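Local coordinates for protein dihydrodipicolinate synthase (Bacillus anthracis, PDB 1XKY) that probably catalyses the condensation of pyruvate with aspartate semialdehyde, the step that commits aspartate-derived carbon to lysine biosynthesis, at residues Val21-Lys34 / Lys264-Arg278. Residues are numbered along the deposited sequence; the frame is centred on the assembly and turned at random.
Sequences VTPFDINGNIDFAK and KTALQMVGLDVGSVR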
loop_
_atom_site.group_PDB
_atom_site.type_symbol
_atom_site.label_atom_id
_atom_site.label_comp_id
_atom_site.label_asym_id
_atom_site.label_seq_id
_atom_site.Cartn_x
_atom_site.Cartn_y
_atom_site.Cartn_z
ATOM N N VAL A 21 13.677 -0.421 26.714
ATOM C CA VAL A 21 12.511 0.185 27.340
ATOM C C VAL A 21 12.924 1.105 28.494
ATOM O O VAL A 21 14.009 0.973 29.065
ATOM C CB VAL A 21 11.480 -0.886 27.846
ATOM C CG1 VAL A 21 11.002 -1.745 26.693
ATOM C CG2 VAL A 21 12.071 -1.757 28.974
ATOM N N THR A 22 12.055 2.052 28.821
ATOM C CA THR A 22 12.273 2.936 29.965
ATOM C C THR A 22 11.363 2.495 31.118
ATOM O O THR A 22 10.138 2.692 31.054
ATOM C CB THR A 22 11.995 4.406 29.602
ATOM O OG1 THR A 22 12.812 4.793 28.488
ATOM C CG2 THR A 22 12.305 5.319 30.787
ATOM N N PRO A 23 11.941 1.852 32.152
ATOM C CA PRO A 23 11.125 1.455 33.301
ATOM C C PRO A 23 10.447 2.631 34.009
ATOM O O PRO A 23 11.087 3.661 34.255
ATOM C CB PRO A 23 12.136 0.770 34.240
ATOM C CG PRO A 23 13.245 0.340 33.356
ATOM C CD PRO A 23 13.337 1.387 32.291
ATOM N N PHE A 24 9.162 2.466 34.317
ATOM C CA PHE A 24 8.405 3.447 35.095
ATOM C C PHE A 24 7.931 2.846 36.411
ATOM O O PHE A 24 7.641 1.639 36.509
ATOM C CB PHE A 24 7.183 3.975 34.324
ATOM C CG PHE A 24 7.514 4.695 33.035
ATOM C CD1 PHE A 24 6.808 4.412 31.868
ATOM C CD2 PHE A 24 8.518 5.655 32.983
ATOM C CE1 PHE A 24 7.101 5.071 30.669
ATOM C CE2 PHE A 24 8.810 6.326 31.784
ATOM C CZ PHE A 24 8.101 6.030 30.636
ATOM N N ASP A 25 7.841 3.703 37.423
ATOM C CA ASP A 25 7.303 3.312 38.707
ATOM C C ASP A 25 5.771 3.371 38.653
ATOM O O ASP A 25 5.179 3.629 37.586
ATOM C CB ASP A 25 7.900 4.172 39.839
ATOM C CG ASP A 25 7.470 5.624 39.796
ATOM O OD1 ASP A 25 6.457 5.971 39.143
ATOM O OD2 ASP A 25 8.160 6.427 40.450
ATOM N N ILE A 26 5.139 3.128 39.796
ATOM C CA ILE A 26 3.686 3.038 39.863
ATOM C C ILE A 26 3.015 4.376 39.529
ATOM O O ILE A 26 1.883 4.400 39.076
ATOM C CB ILE A 26 3.214 2.486 41.241
ATOM C CG1 ILE A 26 1.754 2.012 41.183
ATOM C CG2 ILE A 26 3.401 3.531 42.340
ATOM C CD1 ILE A 26 1.457 0.989 40.105
ATOM N N ASN A 27 3.729 5.479 39.719
ATOM C CA ASN A 27 3.228 6.801 39.350
ATOM C C ASN A 27 3.579 7.211 37.922
ATOM O O ASN A 27 3.337 8.348 37.527
ATOM C CB ASN A 27 3.762 7.842 40.330
ATOM C CG ASN A 27 3.346 7.559 41.756
ATOM O OD1 ASN A 27 4.152 7.662 42.679
ATOM N ND2 ASN A 27 2.088 7.185 41.943
ATOM N N GLY A 28 4.150 6.290 37.156
ATOM C CA GLY A 28 4.558 6.561 35.784
ATOM C C GLY A 28 5.842 7.354 35.638
ATOM O O GLY A 28 6.209 7.722 34.524
ATOM N N ASN A 29 6.525 7.632 36.747
ATOM C CA ASN A 29 7.814 8.318 36.686
ATOM C C ASN A 29 8.917 7.312 36.412
ATOM O O ASN A 29 8.754 6.125 36.685
ATOM C CB ASN A 29 8.102 9.067 37.993
ATOM C CG ASN A 29 7.088 10.160 38.275
ATOM O OD1 ASN A 29 6.519 10.225 39.364
ATOM N ND2 ASN A 29 6.847 11.015 37.289
ATOM N N ILE A 30 10.037 7.792 35.880
ATOM C CA ILE A 30 11.186 6.928 35.621
ATOM C C ILE A 30 11.634 6.218 36.907
ATOM O O ILE A 30 11.864 6.865 37.931
ATOM C CB ILE A 30 12.387 7.705 35.016
ATOM C CG1 ILE A 30 12.025 8.245 33.623
ATOM C CG2 ILE A 30 13.625 6.795 34.943
ATOM C CD1 ILE A 30 13.090 9.130 32.981
ATOM N N ASP A 31 11.757 4.894 36.837
ATOM C CA ASP A 31 12.262 4.107 37.956
ATOM C C ASP A 31 13.731 3.784 37.720
ATOM O O ASP A 31 14.069 2.893 36.935
ATOM C CB ASP A 31 11.451 2.827 38.126
ATOM C CG ASP A 31 11.691 2.169 39.469
ATOM O OD1 ASP A 31 12.867 1.959 39.839
ATOM O OD2 ASP A 31 10.694 1.868 40.146
ATOM N N PHE A 32 14.603 4.523 38.400
ATOM C CA PHE A 32 16.041 4.406 38.166
ATOM C C PHE A 32 16.621 3.083 38.677
ATOM O O PHE A 32 17.486 2.500 38.023
ATOM C CB PHE A 32 16.774 5.626 38.732
ATOM C CG PHE A 32 16.445 6.895 37.999
ATOM C CD1 PHE A 32 15.421 7.722 38.436
ATOM C CD2 PHE A 32 17.117 7.230 36.840
ATOM C CE1 PHE A 32 15.102 8.891 37.743
ATOM C CE2 PHE A 32 16.806 8.390 36.147
ATOM C CZ PHE A 32 15.797 9.220 36.598
ATOM N N ALA A 33 16.114 2.588 39.807
ATOM C CA ALA A 33 16.545 1.290 40.331
ATOM C C ALA A 33 16.186 0.142 39.380
ATOM O O ALA A 33 16.993 -0.764 39.172
ATOM C CB ALA A 33 15.945 1.036 41.716
ATOM N N LYS A 34 14.984 0.174 38.809
ATOM C CA LYS A 34 14.591 -0.821 37.797
ATOM C C LYS A 34 15.435 -0.684 36.526
ATOM O O LYS A 34 15.765 -1.681 35.885
ATOM C CB LYS A 34 13.097 -0.708 37.457
ATOM C CG LYS A 34 12.181 -1.196 38.568
ATOM C CD LYS A 34 10.694 -1.004 38.251
ATOM C CE LYS A 34 9.831 -1.860 39.200
ATOM N NZ LYS A 34 8.401 -1.963 38.752
ATOM N N LYS A 264 7.474 -4.818 27.640
ATOM C CA LYS A 264 7.418 -4.479 29.066
ATOM C C LYS A 264 6.651 -5.515 29.883
ATOM O O LYS A 264 7.075 -5.884 30.967
ATOM C CB LYS A 264 6.776 -3.105 29.295
ATOM C CG LYS A 264 7.666 -1.944 28.943
ATOM C CD LYS A 264 7.175 -0.662 29.596
ATOM C CE LYS A 264 8.268 0.369 29.661
ATOM N NZ LYS A 264 7.779 1.673 30.188
ATOM N N THR A 265 5.519 -5.965 29.350
ATOM C CA THR A 265 4.690 -6.958 30.019
ATOM C C THR A 265 5.399 -8.311 30.062
ATOM O O THR A 265 5.379 -8.972 31.084
ATOM C CB THR A 265 3.311 -7.088 29.323
ATOM O OG1 THR A 265 2.762 -5.779 29.102
ATOM C CG2 THR A 265 2.347 -7.921 30.159
ATOM N N ALA A 266 6.037 -8.701 28.958
ATOM C CA ALA A 266 6.843 -9.934 28.895
ATOM C C ALA A 266 8.018 -9.925 29.893
ATOM O O ALA A 266 8.325 -10.946 30.523
ATOM C CB ALA A 266 7.349 -10.162 27.470
ATOM N N LEU A 267 8.652 -8.765 30.049
ATOM C CA LEU A 267 9.696 -8.582 31.054
ATOM C C LEU A 267 9.150 -8.816 32.469
ATOM O O LEU A 267 9.764 -9.523 33.272
ATOM C CB LEU A 267 10.315 -7.183 30.932
ATOM C CG LEU A 267 11.416 -7.058 29.872
ATOM C CD1 LEU A 267 11.715 -5.606 29.542
ATOM C CD2 LEU A 267 12.677 -7.783 30.346
ATOM N N GLN A 268 7.997 -8.221 32.766
ATOM C CA GLN A 268 7.302 -8.466 34.030
ATOM C C GLN A 268 6.997 -9.958 34.219
ATOM O O GLN A 268 7.187 -10.491 35.310
ATOM C CB GLN A 268 6.030 -7.610 34.110
ATOM C CG GLN A 268 5.127 -7.882 35.309
ATOM C CD GLN A 268 3.951 -8.784 34.963
ATOM O OE1 GLN A 268 3.159 -8.480 34.055
ATOM N NE2 GLN A 268 3.824 -9.895 35.685
ATOM N N MET A 269 6.546 -10.629 33.158
ATOM C CA MET A 269 6.226 -12.067 33.212
ATOM C C MET A 269 7.434 -12.945 33.595
ATOM O O MET A 269 7.254 -13.994 34.217
ATOM C CB MET A 269 5.657 -12.552 31.868
ATOM C CG MET A 269 4.206 -12.168 31.585
ATOM S SD MET A 269 3.725 -12.477 29.854
ATOM C CE MET A 269 2.067 -11.816 29.887
ATOM N N VAL A 270 8.648 -12.525 33.224
ATOM C CA VAL A 270 9.873 -13.256 33.605
ATOM C C VAL A 270 10.609 -12.619 34.786
ATOM O O VAL A 270 11.823 -12.785 34.925
ATOM C CB VAL A 270 10.864 -13.440 32.415
ATOM C CG1 VAL A 270 10.190 -14.187 31.271
ATOM C CG2 VAL A 270 11.436 -12.106 31.926
ATOM N N GLY A 271 9.880 -11.891 35.629
ATOM C CA GLY A 271 10.418 -11.399 36.896
ATOM C C GLY A 271 11.199 -10.095 36.865
ATOM O O GLY A 271 11.813 -9.724 37.872
ATOM N N LEU A 272 11.189 -9.396 35.730
ATOM C CA LEU A 272 11.841 -8.094 35.633
ATOM C C LEU A 272 10.775 -7.039 35.364
ATOM O O LEU A 272 10.541 -6.650 34.226
ATOM C CB LEU A 272 12.924 -8.102 34.542
ATOM C CG LEU A 272 14.224 -7.363 34.895
ATOM C CD1 LEU A 272 15.230 -7.416 33.760
ATOM C CD2 LEU A 272 13.945 -5.936 35.265
ATOM N N ASP A 273 10.105 -6.597 36.422
ATOM C CA ASP A 273 9.024 -5.618 36.276
ATOM C C ASP A 273 9.622 -4.249 35.955
ATOM O O ASP A 273 10.449 -3.729 36.707
ATOM C CB ASP A 273 8.144 -5.560 37.535
ATOM C CG ASP A 273 6.814 -4.848 37.289
ATOM O OD1 ASP A 273 6.828 -3.688 36.826
ATOM O OD2 ASP A 273 5.743 -5.446 37.552
ATOM N N VAL A 274 9.214 -3.699 34.812
ATOM C CA VAL A 274 9.653 -2.390 34.358
ATOM C C VAL A 274 8.451 -1.433 34.246
ATOM O O VAL A 274 8.519 -0.412 33.557
ATOM C CB VAL A 274 10.410 -2.484 33.001
ATOM C CG1 VAL A 274 11.709 -3.233 33.175
ATOM C CG2 VAL A 274 9.566 -3.157 31.934
ATOM N N GLY A 275 7.356 -1.786 34.921
ATOM C CA GLY A 275 6.171 -0.935 34.996
ATOM C C GLY A 275 5.343 -0.899 33.727
ATOM O O GLY A 275 5.479 -1.760 32.849
ATOM N N SER A 276 4.502 0.124 33.635
ATOM C CA SER A 276 3.564 0.272 32.541
ATOM C C SER A 276 4.041 1.314 31.520
ATOM O O SER A 276 5.241 1.566 31.409
ATOM C CB SER A 276 2.198 0.639 33.100
ATOM O OG SER A 276 1.200 0.354 32.152
ATOM N N VAL A 277 3.091 1.902 30.791
ATOM C CA VAL A 277 3.365 2.832 29.702
ATOM C C VAL A 277 2.595 4.124 29.899
ATOM O O VAL A 277 1.650 4.183 30.691
ATOM C CB VAL A 277 2.996 2.239 28.313
ATOM C CG1 VAL A 277 4.000 1.167 27.903
ATOM C CG2 VAL A 277 1.544 1.705 28.297
ATOM N N ARG A 278 3.009 5.162 29.178
ATOM C CA ARG A 278 2.348 6.465 29.270
ATOM C C ARG A 278 1.417 6.677 28.095
ATOM O O ARG A 278 1.743 6.308 26.972
ATOM C CB ARG A 278 3.377 7.587 29.307
ATOM C CG ARG A 278 4.254 7.555 30.529
ATOM C CD ARG A 278 5.159 8.745 30.568
ATOM N NE ARG A 278 6.064 8.720 31.710
ATOM C CZ ARG A 278 7.024 9.618 31.915
ATOM N NH1 ARG A 278 7.212 10.603 31.048
ATOM N NH2 ARG A 278 7.807 9.534 32.985
HETATM O O HOH W 1 4.228 2.424 35.403
#
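Val21 packs against Lys264 and Leu267 where the loop after the first strand (16-19) of the TIM barrel meets helix 261-269 and the chain leaving it. Its CG2 meets Leu267 CD1 tip to tip, at 3.9 Å, while its CB and CG1 lie along the aliphatic part of Lys264. That extended lysine carries NZ to Thr22 O at 2.7 Å, above the carbonyl plane. The same NZ donates to Ser276 O and forms a salt bridge with Glu58, tying together three parts of the chain. Pro23 rests its ring on Val274, whose O takes a hydrogen bond from Phe24 N (3.0 Å, 156° at the hydrogen) and a CA-H...O contact from Pro23 CA. Phe24 O receives Gly275 CA at 3.3 Å; Gly275, at positive phi, has no side chain where Phe24 O comes in.

Thr22 O stands over the centre of one face of the Phe24 ring, and the Arg278 guanidinium lies on the other. The planes are 18° apart and the centres 4.3 Å, an offset stack with cation-pi character, Arg278 NE standing toward the rim of the ring. A water bridges Asp25 O and Ser276 N, and the type I turn from Asp25 to Gly28 presents Gly28 O to Arg278. NE and NH2 both grip this oxygen, in its carbonyl plane; Glu66 and the carbonyl of Thr61 also hold the guanidinium, which should fix its rotation. Asp31 N-caps helix 32-44, its OD1 accepting from Lys34 N. Lys34, CG opposite the carbonyl carbon (chi1 -72°) and extended beyond, runs alongside Asp273 in a salt bridge. Asp273 OD1 closes an Asx turn with Gly275 N (2.7 Å), which approaches from the opposite face of the carboxylate plane to Lys34 NZ, 3.0 Å from OD1.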